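Local coordinates for SIR4-interacting protein SIF2 (Saccharomyces cerevisiae, PDB 1R5M) that antagonises telomeric silencing in yeast, acting as a transcriptional corepressor subunit of the Set3C complex, and may recruit SIR4 to other sites, at residues 124-132 and 144-155; 182-190 and 230-238. All blocks are in the same frame, centred on the assembly; numbering follows the deposited sequence.

Interaction 1 of 2, residues 124-132 and 144-155; sequences VTGVENGEL and VLNFHRAPIVSV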
loop_
_atom_site.group_PDB
_atom_site.type_symbol
_atom_site.label_atom_id
_atom_site.label_comp_id
_atom_site.label_asym_id
_atom_site.label_seq_id
_atom_site.Cartn_x
_atom_site.Cartn_y
_atom_site.Cartn_z
ATOM N N VAL A 124 -8.208 4.356 -10.062
ATOM C CA VAL A 124 -7.720 5.728 -10.116
ATOM C C VAL A 124 -6.215 5.683 -10.339
ATOM O O VAL A 124 -5.517 4.861 -9.741
ATOM C CB VAL A 124 -7.972 6.488 -8.783
ATOM C CG1 VAL A 124 -7.208 7.814 -8.779
ATOM C CG2 VAL A 124 -9.459 6.749 -8.600
ATOM N N THR A 125 -5.723 6.549 -11.216
ATOM C CA THR A 125 -4.290 6.645 -11.469
ATOM C C THR A 125 -3.891 8.089 -11.184
ATOM O O THR A 125 -4.641 9.024 -11.491
ATOM C CB THR A 125 -3.916 6.275 -12.931
ATOM O OG1 THR A 125 -4.641 7.100 -13.852
ATOM C CG2 THR A 125 -4.225 4.807 -13.202
ATOM N N GLY A 126 -2.728 8.263 -10.560
ATOM C CA GLY A 126 -2.232 9.592 -10.242
ATOM C C GLY A 126 -0.832 9.765 -10.799
ATOM O O GLY A 126 -0.060 8.805 -10.842
ATOM N N VAL A 127 -0.498 10.980 -11.224
ATOM C CA VAL A 127 0.821 11.256 -11.790
ATOM C C VAL A 127 1.593 12.311 -11.007
ATOM O O VAL A 127 1.062 12.944 -10.094
ATOM C CB VAL A 127 0.720 11.708 -13.269
ATOM C CG1 VAL A 127 0.238 10.554 -14.126
ATOM C CG2 VAL A 127 -0.233 12.903 -13.398
ATOM N N GLU A 128 2.859 12.492 -11.371
ATOM C CA GLU A 128 3.711 13.460 -10.701
ATOM C C GLU A 128 3.169 14.883 -10.653
ATOM O O GLU A 128 3.397 15.587 -9.671
ATOM C CB GLU A 128 5.094 13.502 -11.351
ATOM C CG GLU A 128 5.939 12.272 -11.149
ATOM C CD GLU A 128 7.359 12.502 -11.619
ATOM O OE1 GLU A 128 8.116 13.200 -10.909
ATOM O OE2 GLU A 128 7.713 12.003 -12.704
ATOM N N ASN A 129 2.471 15.326 -11.698
ATOM C CA ASN A 129 1.970 16.696 -11.673
ATOM C C ASN A 129 0.742 16.889 -10.793
ATOM O O ASN A 129 0.278 18.017 -10.612
ATOM C CB ASN A 129 1.712 17.242 -13.094
ATOM C CG ASN A 129 0.514 16.603 -13.784
ATOM O OD1 ASN A 129 -0.536 16.390 -13.176
ATOM N ND2 ASN A 129 0.662 16.326 -15.075
ATOM N N GLY A 130 0.227 15.790 -10.240
ATOM C CA GLY A 130 -0.920 15.870 -9.351
ATOM C C GLY A 130 -2.261 15.419 -9.895
ATOM O O GLY A 130 -3.197 15.184 -9.130
ATOM N N GLU A 131 -2.367 15.292 -11.211
ATOM C CA GLU A 131 -3.621 14.881 -11.821
ATOM C C GLU A 131 -4.037 13.456 -11.493
ATOM O O GLU A 131 -3.206 12.552 -11.404
ATOM C CB GLU A 131 -3.541 15.022 -13.340
ATOM C CG GLU A 131 -4.852 14.708 -14.055
ATOM C CD GLU A 131 -4.701 14.688 -15.559
ATOM O OE1 GLU A 131 -3.951 13.829 -16.067
ATOM O OE2 GLU A 131 -5.328 15.531 -16.235
ATOM N N LEU A 132 -5.341 13.266 -11.326
ATOM C CA LEU A 132 -5.910 11.953 -11.069
ATOM C C LEU A 132 -6.887 11.668 -12.205
ATOM O O LEU A 132 -7.575 12.575 -12.679
ATOM C CB LEU A 132 -6.693 11.942 -9.752
ATOM C CG LEU A 132 -5.952 12.182 -8.437
ATOM C CD1 LEU A 132 -6.975 12.462 -7.337
ATOM C CD2 LEU A 132 -5.101 10.973 -8.086
ATOM N N VAL A 144 -11.943 12.968 -14.942
ATOM C CA VAL A 144 -10.618 13.533 -14.717
ATOM C C VAL A 144 -10.759 14.398 -13.474
ATOM O O VAL A 144 -11.582 15.315 -13.442
ATOM C CB VAL A 144 -10.149 14.395 -15.906
ATOM C CG1 VAL A 144 -8.774 14.987 -15.609
ATOM C CG2 VAL A 144 -10.093 13.551 -17.167
ATOM N N LEU A 145 -9.970 14.083 -12.450
ATOM C CA LEU A 145 -9.994 14.794 -11.173
ATOM C C LEU A 145 -8.679 15.534 -10.968
ATOM O O LEU A 145 -7.715 14.976 -10.437
ATOM C CB LEU A 145 -10.219 13.793 -10.034
ATOM C CG LEU A 145 -11.637 13.229 -9.841
ATOM C CD1 LEU A 145 -12.162 12.612 -11.123
ATOM C CD2 LEU A 145 -11.610 12.194 -8.725
ATOM N N ASN A 146 -8.650 16.800 -11.365
ATOM C CA ASN A 146 -7.427 17.585 -11.264
ATOM C C ASN A 146 -7.494 18.749 -10.281
ATOM O O ASN A 146 -8.228 19.713 -10.490
ATOM C CB ASN A 146 -7.052 18.092 -12.658
ATOM C CG ASN A 146 -5.630 18.594 -12.727
ATOM O OD1 ASN A 146 -4.713 17.949 -12.220
ATOM N ND2 ASN A 146 -5.434 19.743 -13.366
ATOM N N PHE A 147 -6.722 18.644 -9.204
ATOM C CA PHE A 147 -6.668 19.692 -8.192
ATOM C C PHE A 147 -5.286 19.712 -7.541
ATOM O O PHE A 147 -4.732 20.779 -7.272
ATOM C CB PHE A 147 -7.747 19.478 -7.128
ATOM C CG PHE A 147 -7.994 20.686 -6.272
ATOM C CD1 PHE A 147 -8.599 21.820 -6.811
ATOM C CD2 PHE A 147 -7.602 20.705 -4.940
ATOM C CE1 PHE A 147 -8.809 22.955 -6.032
ATOM C CE2 PHE A 147 -7.808 21.838 -4.151
ATOM C CZ PHE A 147 -8.413 22.964 -4.699
ATOM N N HIS A 148 -4.729 18.530 -7.286
ATOM C CA HIS A 148 -3.397 18.433 -6.690
ATOM C C HIS A 148 -2.369 19.010 -7.657
ATOM O O HIS A 148 -2.550 18.943 -8.870
ATOM C CB HIS A 148 -3.022 16.972 -6.433
ATOM C CG HIS A 148 -3.799 16.321 -5.333
ATOM N ND1 HIS A 148 -3.493 16.497 -3.999
ATOM C CD2 HIS A 148 -4.849 15.466 -5.370
ATOM C CE1 HIS A 148 -4.321 15.775 -3.263
ATOM N NE2 HIS A 148 -5.152 15.140 -4.071
ATOM N N ARG A 149 -1.284 19.553 -7.113
ATOM C CA ARG A 149 -0.216 20.110 -7.934
ATOM C C ARG A 149 1.136 19.536 -7.519
ATOM O O ARG A 149 2.183 20.135 -7.765
ATOM C CB ARG A 149 -0.200 21.638 -7.835
ATOM C CG ARG A 149 -1.409 22.301 -8.484
ATOM C CD ARG A 149 -1.079 23.716 -8.928
ATOM N NE ARG A 149 -0.811 24.612 -7.806
ATOM C CZ ARG A 149 -1.752 25.189 -7.067
ATOM N NH1 ARG A 149 -3.033 24.967 -7.329
ATOM N NH2 ARG A 149 -1.412 26.000 -6.071
ATOM N N ALA A 150 1.099 18.367 -6.888
ATOM C CA ALA A 150 2.304 17.674 -6.442
ATOM C C ALA A 150 2.069 16.172 -6.626
ATOM O O ALA A 150 0.926 15.732 -6.757
ATOM C CB ALA A 150 2.588 18.000 -4.974
ATOM N N PRO A 151 3.142 15.367 -6.647
ATOM C CA PRO A 151 3.002 13.916 -6.825
ATOM C C PRO A 151 2.017 13.256 -5.865
ATOM O O PRO A 151 2.039 13.508 -4.663
ATOM C CB PRO A 151 4.426 13.405 -6.626
ATOM C CG PRO A 151 5.253 14.538 -7.149
ATOM C CD PRO A 151 4.564 15.750 -6.568
ATOM N N ILE A 152 1.162 12.399 -6.412
ATOM C CA ILE A 152 0.163 11.694 -5.616
ATOM C C ILE A 152 0.833 10.547 -4.870
ATOM O O ILE A 152 1.547 9.743 -5.473
ATOM C CB ILE A 152 -0.948 11.130 -6.522
ATOM C CG1 ILE A 152 -1.580 12.266 -7.331
ATOM C CG2 ILE A 152 -1.990 10.408 -5.681
ATOM C CD1 ILE A 152 -2.188 13.366 -6.479
ATOM N N VAL A 153 0.608 10.474 -3.560
ATOM C CA VAL A 153 1.213 9.417 -2.751
ATOM C C VAL A 153 0.216 8.382 -2.248
ATOM O O VAL A 153 0.571 7.217 -2.063
ATOM C CB VAL A 153 1.965 9.990 -1.521
ATOM C CG1 VAL A 153 3.045 10.954 -1.970
ATOM C CG2 VAL A 153 1.001 10.684 -0.579
ATOM N N SER A 154 -1.028 8.795 -2.029
ATOM C CA SER A 154 -2.032 7.869 -1.527
ATOM C C SER A 154 -3.427 8.188 -2.046
ATOM O O SER A 154 -3.795 9.353 -2.199
ATOM C CB SER A 154 -2.033 7.893 0.008
ATOM O OG SER A 154 -2.933 6.934 0.543
ATOM N N VAL A 155 -4.188 7.135 -2.331
ATOM C CA VAL A 155 -5.569 7.252 -2.794
ATOM C C VAL A 155 -6.331 6.096 -2.161
ATOM O O VAL A 155 -5.960 4.935 -2.337
ATOM C CB VAL A 155 -5.692 7.131 -4.327
ATOM C CG1 VAL A 155 -7.168 7.113 -4.729
ATOM C CG2 VAL A 155 -4.986 8.294 -4.999
HETATM O O HOH W 1 -2.124 18.877 -11.716
HETATM O O HOH W 2 1.442 20.501 -11.152
HETATM O O HOH W 3 -5.762 15.939 -8.619
#

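Interaction 2 of 2, residues 182-190 and 230-238; sequences TVMQHFELK and FVYQITEKT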
loop_
_atom_site.group_PDB
_atom_site.type_symbol
_atom_site.label_atom_id
_atom_site.label_comp_id
_atom_site.label_asym_id
_atom_site.label_seq_id
_atom_site.Cartn_x
_atom_site.Cartn_y
_atom_site.Cartn_z
ATOM N N THR A 182 -16.053 16.045 -8.154
ATOM C CA THR A 182 -16.018 17.335 -7.484
ATOM C C THR A 182 -15.257 17.282 -6.163
ATOM O O THR A 182 -15.201 16.246 -5.496
ATOM C CB THR A 182 -17.443 17.865 -7.225
ATOM O OG1 THR A 182 -18.190 16.899 -6.475
ATOM C CG2 THR A 182 -18.155 18.138 -8.550
ATOM N N VAL A 183 -14.661 18.411 -5.804
ATOM C CA VAL A 183 -13.896 18.534 -4.570
ATOM C C VAL A 183 -14.853 18.873 -3.433
ATOM O O VAL A 183 -15.459 19.943 -3.424
ATOM C CB VAL A 183 -12.843 19.656 -4.686
ATOM C CG1 VAL A 183 -12.139 19.850 -3.352
ATOM C CG2 VAL A 183 -11.841 19.320 -5.784
ATOM N N MET A 184 -14.991 17.963 -2.475
ATOM C CA MET A 184 -15.891 18.190 -1.347
ATOM C C MET A 184 -15.195 18.895 -0.195
ATOM O O MET A 184 -15.781 19.751 0.466
ATOM C CB MET A 184 -16.475 16.864 -0.874
ATOM C CG MET A 184 -17.364 16.209 -1.904
ATOM S SD MET A 184 -17.944 14.627 -1.324
ATOM C CE MET A 184 -19.044 15.133 -0.021
ATOM N N GLN A 185 -13.943 18.524 0.046
ATOM C CA GLN A 185 -13.153 19.140 1.099
ATOM C C GLN A 185 -11.687 19.098 0.713
ATOM O O GLN A 185 -11.258 18.219 -0.032
ATOM C CB GLN A 185 -13.328 18.410 2.435
ATOM C CG GLN A 185 -14.709 18.513 3.057
ATOM C CD GLN A 185 -14.680 18.217 4.545
ATOM O OE1 GLN A 185 -14.045 18.936 5.318
ATOM N NE2 GLN A 185 -15.361 17.152 4.954
ATOM N N HIS A 186 -10.922 20.059 1.217
ATOM C CA HIS A 186 -9.495 20.118 0.949
ATOM C C HIS A 186 -8.793 20.428 2.262
ATOM O O HIS A 186 -9.235 21.293 3.019
ATOM C CB HIS A 186 -9.188 21.191 -0.104
ATOM C CG HIS A 186 -9.551 22.580 0.316
ATOM N ND1 HIS A 186 -8.781 23.321 1.187
ATOM C CD2 HIS A 186 -10.604 23.365 -0.016
ATOM C CE1 HIS A 186 -9.343 24.502 1.373
ATOM N NE2 HIS A 186 -10.451 24.554 0.655
ATOM N N PHE A 187 -7.709 19.710 2.541
ATOM C CA PHE A 187 -6.972 19.923 3.780
ATOM C C PHE A 187 -5.493 20.188 3.534
ATOM O O PHE A 187 -4.850 19.498 2.743
ATOM C CB PHE A 187 -7.108 18.707 4.704
ATOM C CG PHE A 187 -8.515 18.197 4.846
ATOM C CD1 PHE A 187 -9.013 17.242 3.968
ATOM C CD2 PHE A 187 -9.345 18.674 5.856
ATOM C CE1 PHE A 187 -10.320 16.766 4.092
ATOM C CE2 PHE A 187 -10.652 18.207 5.989
ATOM C CZ PHE A 187 -11.140 17.251 5.107
ATOM N N GLU A 188 -4.968 21.203 4.214
ATOM C CA GLU A 188 -3.558 21.571 4.131
ATOM C C GLU A 188 -3.135 21.773 5.582
ATOM O O GLU A 188 -2.964 22.903 6.041
ATOM C CB GLU A 188 -3.370 22.880 3.354
ATOM C CG GLU A 188 -3.947 22.885 1.948
ATOM C CD GLU A 188 -5.462 22.975 1.934
ATOM O OE1 GLU A 188 -6.010 23.897 2.574
ATOM O OE2 GLU A 188 -6.103 22.129 1.278
ATOM N N LEU A 189 -2.973 20.667 6.299
ATOM C CA LEU A 189 -2.624 20.702 7.713
ATOM C C LEU A 189 -1.189 21.098 8.056
ATOM O O LEU A 189 -0.872 21.310 9.226
ATOM C CB LEU A 189 -2.957 19.349 8.348
ATOM C CG LEU A 189 -4.394 18.861 8.129
ATOM C CD1 LEU A 189 -4.601 17.533 8.845
ATOM C CD2 LEU A 189 -5.381 19.901 8.643
ATOM N N LYS A 190 -0.324 21.200 7.053
ATOM C CA LYS A 190 1.066 21.580 7.296
ATOM C C LYS A 190 1.172 23.064 7.635
ATOM O O LYS A 190 1.088 23.453 8.801
ATOM C CB LYS A 190 1.930 21.275 6.071
ATOM C CG LYS A 190 2.018 19.799 5.720
ATOM C CD LYS A 190 2.943 19.562 4.536
ATOM C CE LYS A 190 4.366 20.007 4.842
ATOM N NZ LYS A 190 5.271 19.795 3.680
ATOM N N PHE A 230 -5.591 13.150 12.435
ATOM C CA PHE A 230 -6.873 13.846 12.519
ATOM C C PHE A 230 -8.012 12.986 11.983
ATOM O O PHE A 230 -7.868 12.322 10.956
ATOM C CB PHE A 230 -6.807 15.157 11.726
ATOM C CG PHE A 230 -6.073 16.271 12.431
ATOM C CD1 PHE A 230 -5.127 16.002 13.418
ATOM C CD2 PHE A 230 -6.314 17.596 12.082
ATOM C CE1 PHE A 230 -4.435 17.038 14.048
ATOM C CE2 PHE A 230 -5.626 18.638 12.704
ATOM C CZ PHE A 230 -4.684 18.358 13.689
ATOM N N VAL A 231 -9.143 13.002 12.683
ATOM C CA VAL A 231 -10.311 12.226 12.272
ATOM C C VAL A 231 -11.360 13.189 11.728
ATOM O O VAL A 231 -11.604 14.244 12.318
ATOM C CB VAL A 231 -10.920 11.445 13.460
ATOM C CG1 VAL A 231 -11.990 10.484 12.958
ATOM C CG2 VAL A 231 -9.824 10.687 14.208
ATOM N N TYR A 232 -11.974 12.824 10.606
ATOM C CA TYR A 232 -12.990 13.663 9.977
ATOM C C TYR A 232 -14.240 12.908 9.560
ATOM O O TYR A 232 -14.236 11.687 9.408
ATOM C CB TYR A 232 -12.449 14.330 8.712
ATOM C CG TYR A 232 -11.327 15.310 8.914
ATOM C CD1 TYR A 232 -9.999 14.886 8.931
ATOM C CD2 TYR A 232 -11.588 16.671 9.054
ATOM C CE1 TYR A 232 -8.957 15.795 9.078
ATOM C CE2 TYR A 232 -10.554 17.589 9.204
ATOM C CZ TYR A 232 -9.242 17.144 9.213
ATOM O OH TYR A 232 -8.215 18.048 9.348
ATOM N N GLN A 233 -15.307 13.673 9.356
ATOM C CA GLN A 233 -16.575 13.146 8.881
ATOM C C GLN A 233 -16.764 13.905 7.569
ATOM O O GLN A 233 -16.415 15.079 7.480
ATOM C CB GLN A 233 -17.702 13.474 9.859
ATOM C CG GLN A 233 -19.010 12.772 9.551
ATOM C CD GLN A 233 -20.078 13.067 10.583
ATOM O OE1 GLN A 233 -20.446 14.222 10.798
ATOM N NE2 GLN A 233 -20.581 12.022 11.232
ATOM N N ILE A 234 -17.295 13.235 6.553
ATOM C CA ILE A 234 -17.481 13.848 5.239
ATOM C C ILE A 234 -18.144 15.224 5.195
ATOM O O ILE A 234 -17.710 16.093 4.439
ATOM C CB ILE A 234 -18.273 12.910 4.301
ATOM C CG1 ILE A 234 -17.418 11.692 3.947
ATOM C CG2 ILE A 234 -18.687 13.655 3.034
ATOM C CD1 ILE A 234 -18.118 10.696 3.043
ATOM N N THR A 235 -19.182 15.429 5.998
ATOM C CA THR A 235 -19.905 16.700 5.989
ATOM C C THR A 235 -19.332 17.825 6.849
ATOM O O THR A 235 -19.878 18.930 6.853
ATOM C CB THR A 235 -21.374 16.503 6.409
ATOM O OG1 THR A 235 -21.428 16.127 7.790
ATOM C CG2 THR A 235 -22.030 15.420 5.566
ATOM N N GLU A 236 -18.243 17.568 7.568
ATOM C CA GLU A 236 -17.663 18.601 8.421
ATOM C C GLU A 236 -16.193 18.894 8.148
ATOM O O GLU A 236 -15.383 17.981 8.007
ATOM C CB GLU A 236 -17.843 18.223 9.893
ATOM C CG GLU A 236 -19.293 18.183 10.337
ATOM C CD GLU A 236 -20.008 19.498 10.090
ATOM O OE1 GLU A 236 -19.569 20.528 10.645
ATOM O OE2 GLU A 236 -21.007 19.502 9.338
ATOM N N LYS A 237 -15.857 20.180 8.090
ATOM C CA LYS A 237 -14.487 20.610 7.839
ATOM C C LYS A 237 -13.646 20.531 9.109
ATOM O O LYS A 237 -12.427 20.363 9.049
ATOM C CB LYS A 237 -14.475 22.044 7.301
ATOM C CG LYS A 237 -15.217 22.214 5.983
ATOM C CD LYS A 237 -15.164 23.653 5.496
ATOM C CE LYS A 237 -15.837 23.799 4.139
ATOM N NZ LYS A 237 -15.764 25.197 3.626
ATOM N N THR A 238 -14.305 20.653 10.256
ATOM C CA THR A 238 -13.623 20.591 11.545
ATOM C C THR A 238 -13.450 19.136 11.978
ATOM O O THR A 238 -14.402 18.358 11.951
ATOM C CB THR A 238 -14.425 21.328 12.636
ATOM O OG1 THR A 238 -14.642 22.686 12.235
ATOM C CG2 THR A 238 -13.668 21.311 13.958
#

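Interaction 1 of 2, residues 124-132 and 144-155
Leu132 and Leu145 form an antiparallel hydrogen-bonded pair that closes the outer part of the WD 2 blade of a WD40 beta-propeller. Residues 124-132 carry a strand and hairpin turn of that blade; residues 144-155 run from its last strand through the connection holding His148 to the next blade's first strand, with Ile152 and Val155. Leu145 N reaches Leu132 O at 2.8 Å with 153° at the hydrogen; the return bond, Leu132 N to Leu145 O, is 3.1 Å, its donor 43° above the carbonyl plane.

The tight side, between blades, is apolar. With CG anti to the carbonyl carbon (chi1 -64°), the Leu132 branch is carried over to 148-155, where CD2 settles 3.8 Å from Ile152 CG1 and 4.1 Å from Val155 CG2, and CD1 meets the edge of the His148 ring. Cut back to alanine, this position would lose both methyls, which is likely to leave a gap between Ile152, Val155 and the histidine edge. His148 is further fixed by Ser166 and Asp168, as in the structural tetrad of WD repeats. Two glycines permit close backbone approach: a CB on Gly126 would clash with Ile152 CB, and Gly130 CA sits 3.2 Å from Ala150 O in a CA-H...O contact.

Toward the exposed Asn146 and Arg149, water mediates part of the contact. Asn129 O accepts from two waters, one also near Asn146 OD1, the other bonded only weakly to Arg149 O. Within the join, a third water donates to Gly130 O at 2.7 Å and Leu145 O at 2.8 Å while accepting from Phe147 N.

Interaction 2 of 2, residues 182-190 and 230-238
Gln185 NE2 is surrounded by three backbone carbonyls of residues 233-236, which tie the outer strand of one WD40 propeller blade to a turn on the next. Its sounder bond goes to Glu236 O at 3.2 Å, although the donor stands 72° out of that carbonyl plane and so misses the lone pairs. Ile234 O lies nearer to NE2, at 2.6 Å, but the bent N-H makes this bond weak, and Gln233 O at 3.4 Å from NE2 adds another weak one. The receiving carbonyls are gathered by a type I turn from Gln233 to Glu236, closed by the Glu236 N to Gln233 O bond.

Two features bring the amide here. Met184 and Gln185 both face Leu175 in a classic beta bulge, which explains why two successive side chains point toward residues 230-238. Gln185 then places CG beside its backbone N (chi1 -67°) and runs extended into the turn, its OE1 coming alongside CA and CG of Lys237.

Beyond the amide the contact becomes aromatic and aliphatic. The Phe187 and Tyr232 side chains slide past each other in opposite directions, their ring centroids 4.4 Å apart and planes at 48°, an oblique pairing. Phe187 CE2 does the touching, over one face of Tyr232 near its rim, 3.3 Å from Tyr232 CE2. Ile222 of strand 219-223 packs against both rings and Leu189. Leu189 straddles two aromatic residues: CD1 lies 3.7 Å from Phe230 CD2, and CD2 is 3.5 Å from Tyr232 OH. At the other end packing is tighter than usual for carbon, with Met184 CE only 3.4 Å from Ile234 CG2.

How the interactions relate
Both interactions join successive propeller blades, and both reach the sheet that runs from strand 152-157 to strand 182-187: interaction 1 through its first strand, interaction 2 through its last. Interaction 1 is the buried one, its centre about 16 Å from the chain centre against about 22 Å for the partly buried interaction 2. In interaction 1 the backbone pair works inside one blade, while aliphatic side chains, close glycine backbone and the His148 edge make the join to the next; in interaction 2 a side-chain amide grips a turn and aromatic rings meet between strands with no backbone bonds to each other. The contacts meet where Phe147 CG packs 4.1 Å from Val183 CG2.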